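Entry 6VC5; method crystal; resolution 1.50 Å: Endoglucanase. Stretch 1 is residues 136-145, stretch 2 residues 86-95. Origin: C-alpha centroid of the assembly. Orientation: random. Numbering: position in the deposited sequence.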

# COMPACT_ATOMS: atom_id res chain seq x y z
N VAL A 136 13.05 7.45 8.50
CA VAL A 136 11.66 7.39 8.05
C VAL A 136 11.62 7.12 6.55
O VAL A 136 12.57 7.38 5.81
CB VAL A 136 10.84 8.66 8.39
CG1 VAL A 136 10.92 8.97 9.88
CG2 VAL A 136 11.29 9.83 7.55
N LEU A 137 10.47 6.61 6.12
CA LEU A 137 10.17 6.38 4.71
C LEU A 137 9.27 7.50 4.20
O LEU A 137 8.12 7.63 4.64
CB LEU A 137 9.45 5.04 4.58
CG LEU A 137 9.24 4.53 3.16
CD1 LEU A 137 10.58 4.08 2.57
CD2 LEU A 137 8.24 3.38 3.17
N LEU A 138 9.79 8.32 3.26
CA LEU A 138 9.03 9.44 2.70
C LEU A 138 8.00 8.93 1.70
O LEU A 138 8.24 7.96 0.98
CB LEU A 138 9.98 10.39 1.98
CG LEU A 138 11.10 10.98 2.82
CD1 LEU A 138 12.06 11.78 1.95
CD2 LEU A 138 10.48 11.84 3.91
N PRO A 139 6.82 9.57 1.63
CA PRO A 139 5.78 9.12 0.69
C PRO A 139 6.05 9.50 -0.76
O PRO A 139 5.38 8.96 -1.64
CB PRO A 139 4.51 9.83 1.17
CG PRO A 139 4.87 10.55 2.41
CD PRO A 139 6.34 10.63 2.54
N GLY A 140 6.99 10.40 -1.01
CA GLY A 140 7.28 10.86 -2.37
C GLY A 140 8.34 11.94 -2.32
O GLY A 140 8.68 12.47 -1.25
N ALA A 141 8.85 12.29 -3.50
CA ALA A 141 9.96 13.23 -3.58
C ALA A 141 9.55 14.68 -3.36
O ALA A 141 10.37 15.48 -2.87
CB ALA A 141 10.66 13.11 -4.93
N VAL A 142 8.33 15.06 -3.71
CA VAL A 142 7.92 16.46 -3.69
C VAL A 142 6.64 16.61 -2.88
O VAL A 142 5.69 15.84 -3.07
CB VAL A 142 7.72 17.00 -5.12
CG1 VAL A 142 7.14 18.41 -5.10
CG2 VAL A 142 9.04 16.98 -5.88
N GLY A 143 6.63 17.58 -1.97
CA GLY A 143 5.42 17.98 -1.27
C GLY A 143 5.24 17.39 0.12
O GLY A 143 4.19 17.63 0.73
N PHE A 144 6.22 16.67 0.64
CA PHE A 144 6.10 16.01 1.94
C PHE A 144 7.20 16.38 2.93
O PHE A 144 7.10 16.00 4.10
CB PHE A 144 6.08 14.49 1.77
CG PHE A 144 5.02 14.02 0.83
CD1 PHE A 144 3.70 14.00 1.23
CD2 PHE A 144 5.34 13.62 -0.45
CE1 PHE A 144 2.70 13.56 0.38
CE2 PHE A 144 4.36 13.18 -1.32
CZ PHE A 144 3.03 13.16 -0.90
N LEU A 145 8.24 17.09 2.51
CA LEU A 145 9.36 17.40 3.39
C LEU A 145 9.69 18.87 3.26
O LEU A 145 9.96 19.36 2.16
CB LEU A 145 10.58 16.55 3.03
CG LEU A 145 11.84 16.74 3.87
CD1 LEU A 145 11.59 16.33 5.32
CD2 LEU A 145 12.98 15.92 3.27
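Stretch 2 86-95: KNNATDGDLL

Stretch 2 begins as a loop, extended from Asn 87 to Ala 89, and turns into a helix that starts at Thr 90 and runs on past Leu 95. It lies against stretch 1 with the opposite sense: as stretch 1 advances from Pro 139 through Gly 140 to Ala 141, its nearest neighbours step back from Thr 90 through Ala 89 to Asn 87. The backbones come close, with CA of Gly 140 5.0 Å from CA of Ala 89 and CA of Pro 139 5.1 Å from CA of Thr 90.

The start of the helix is where the two stretches are tied most directly. The first amides of a helix have no carbonyl of an earlier turn to bond to, and the N of Thr 90 instead donates to the O of Pro 139 at 3.0 Å, nearly straight at 165°. The same carbonyl receives a CA-H...O contact from Ala 89, the N-cap residue, 3.5 Å from its CA to the O of Pro 139. Thr 90 also uses its side chain: OG1 donates to the O of Leu 138 at 2.7 Å. Threonine suits this buried place because its methyl can serve the apolar side, CG2 lying 4.0 Å from CG of Leu 137. One helical turn on, CD1 of Leu 94 packs 3.9 Å from CD2 of Leu 137.

Gly 140 fits where the two backbones are closest. Its CA approaches the O of Asn 88 to 3.5 Å in a CA-H...O contact, and an ideal CB would stand only 2.6 Å from that oxygen, a clash.

Beyond it, two asparagine side chains serve the backbone of stretch 1. OD1 of Asn 88 accepts from the N of Ala 141 at 3.0 Å, while its ND2 donates to OD2 of Asp 93 at 2.8 Å, so both ends of the amide are satisfied and the loop is fastened to the helix as well. Asn 87 reaches Val 142 with both ends: OD1 accepts from the N of Val 142 at 3.0 Å, and ND2 gives a weak bond to the O of Val 142, also 3.0 Å. A carboxamide, carrying an acceptor and a donor side by side, is well suited to match the N and O of a single residue. OD1 of Asn 87 also accepts a weak bond from the N of Asn 88 at 3.2 Å.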

# COMPACT_ATOMS: atom_id res chain seq x y z
N LYS A 86 6.49 14.22 -12.50
CA LYS A 86 7.45 13.15 -12.25
C LYS A 86 7.49 12.70 -10.80
O LYS A 86 8.25 11.78 -10.47
CB LYS A 86 8.86 13.56 -12.70
CG LYS A 86 8.95 13.99 -14.17
CD LYS A 86 8.45 12.91 -15.12
CE LYS A 86 8.71 13.32 -16.57
NZ LYS A 86 8.11 12.37 -17.55
N ASN A 87 6.70 13.32 -9.92
CA ASN A 87 6.68 12.89 -8.52
C ASN A 87 6.29 11.42 -8.42
O ASN A 87 5.48 10.91 -9.20
CB ASN A 87 5.68 13.76 -7.74
CG ASN A 87 5.92 13.74 -6.25
OD1 ASN A 87 7.00 13.39 -5.79
ND2 ASN A 87 4.92 14.15 -5.48
N ASN A 88 6.89 10.72 -7.47
CA ASN A 88 6.62 9.31 -7.24
C ASN A 88 5.71 9.14 -6.03
O ASN A 88 5.48 10.07 -5.24
CB ASN A 88 7.92 8.55 -7.01
CG ASN A 88 8.58 8.95 -5.71
OD1 ASN A 88 8.94 10.12 -5.52
ND2 ASN A 88 8.71 7.99 -4.79
N ALA A 89 5.16 7.94 -5.90
CA ALA A 89 4.43 7.51 -4.71
C ALA A 89 5.11 6.26 -4.20
O ALA A 89 5.14 5.23 -4.89
CB ALA A 89 2.95 7.24 -5.02
N THR A 90 5.66 6.34 -2.99
CA THR A 90 6.52 5.27 -2.51
C THR A 90 5.78 3.94 -2.38
O THR A 90 6.39 2.87 -2.54
CB THR A 90 7.14 5.72 -1.19
OG1 THR A 90 7.93 6.90 -1.44
CG2 THR A 90 8.06 4.65 -0.61
N ASP A 91 4.46 3.95 -2.12
CA ASP A 91 3.76 2.68 -2.04
C ASP A 91 3.68 2.01 -3.40
O ASP A 91 3.82 0.79 -3.50
CB ASP A 91 2.39 2.83 -1.35
CG ASP A 91 1.38 3.63 -2.16
OD1 ASP A 91 1.76 4.53 -2.93
OD2 ASP A 91 0.17 3.36 -1.96
N GLY A 92 3.50 2.79 -4.47
CA GLY A 92 3.57 2.21 -5.81
C GLY A 92 4.93 1.61 -6.11
O GLY A 92 5.03 0.48 -6.61
N ASP A 93 6.00 2.35 -5.79
CA ASP A 93 7.35 1.83 -5.98
C ASP A 93 7.53 0.49 -5.25
O ASP A 93 8.06 -0.48 -5.82
CB ASP A 93 8.38 2.85 -5.47
CG ASP A 93 8.23 4.24 -6.10
OD1 ASP A 93 7.87 4.36 -7.29
OD2 ASP A 93 8.51 5.24 -5.40
N LEU A 94 7.08 0.42 -3.99
CA LEU A 94 7.29 -0.79 -3.18
C LEU A 94 6.41 -1.95 -3.63
O LEU A 94 6.83 -3.11 -3.52
CB LEU A 94 7.02 -0.47 -1.71
CG LEU A 94 8.10 0.37 -1.03
CD1 LEU A 94 7.64 0.75 0.37
CD2 LEU A 94 9.45 -0.35 -0.97
N LEU A 95 5.20 -1.67 -4.12
CA LEU A 95 4.33 -2.73 -4.63
C LEU A 95 4.89 -3.34 -5.91
O LEU A 95 4.89 -4.57 -6.08
CB LEU A 95 2.93 -2.17 -4.88
CG LEU A 95 2.11 -1.90 -3.62
CD1 LEU A 95 0.99 -0.93 -3.99
CD2 LEU A 95 1.55 -3.19 -3.02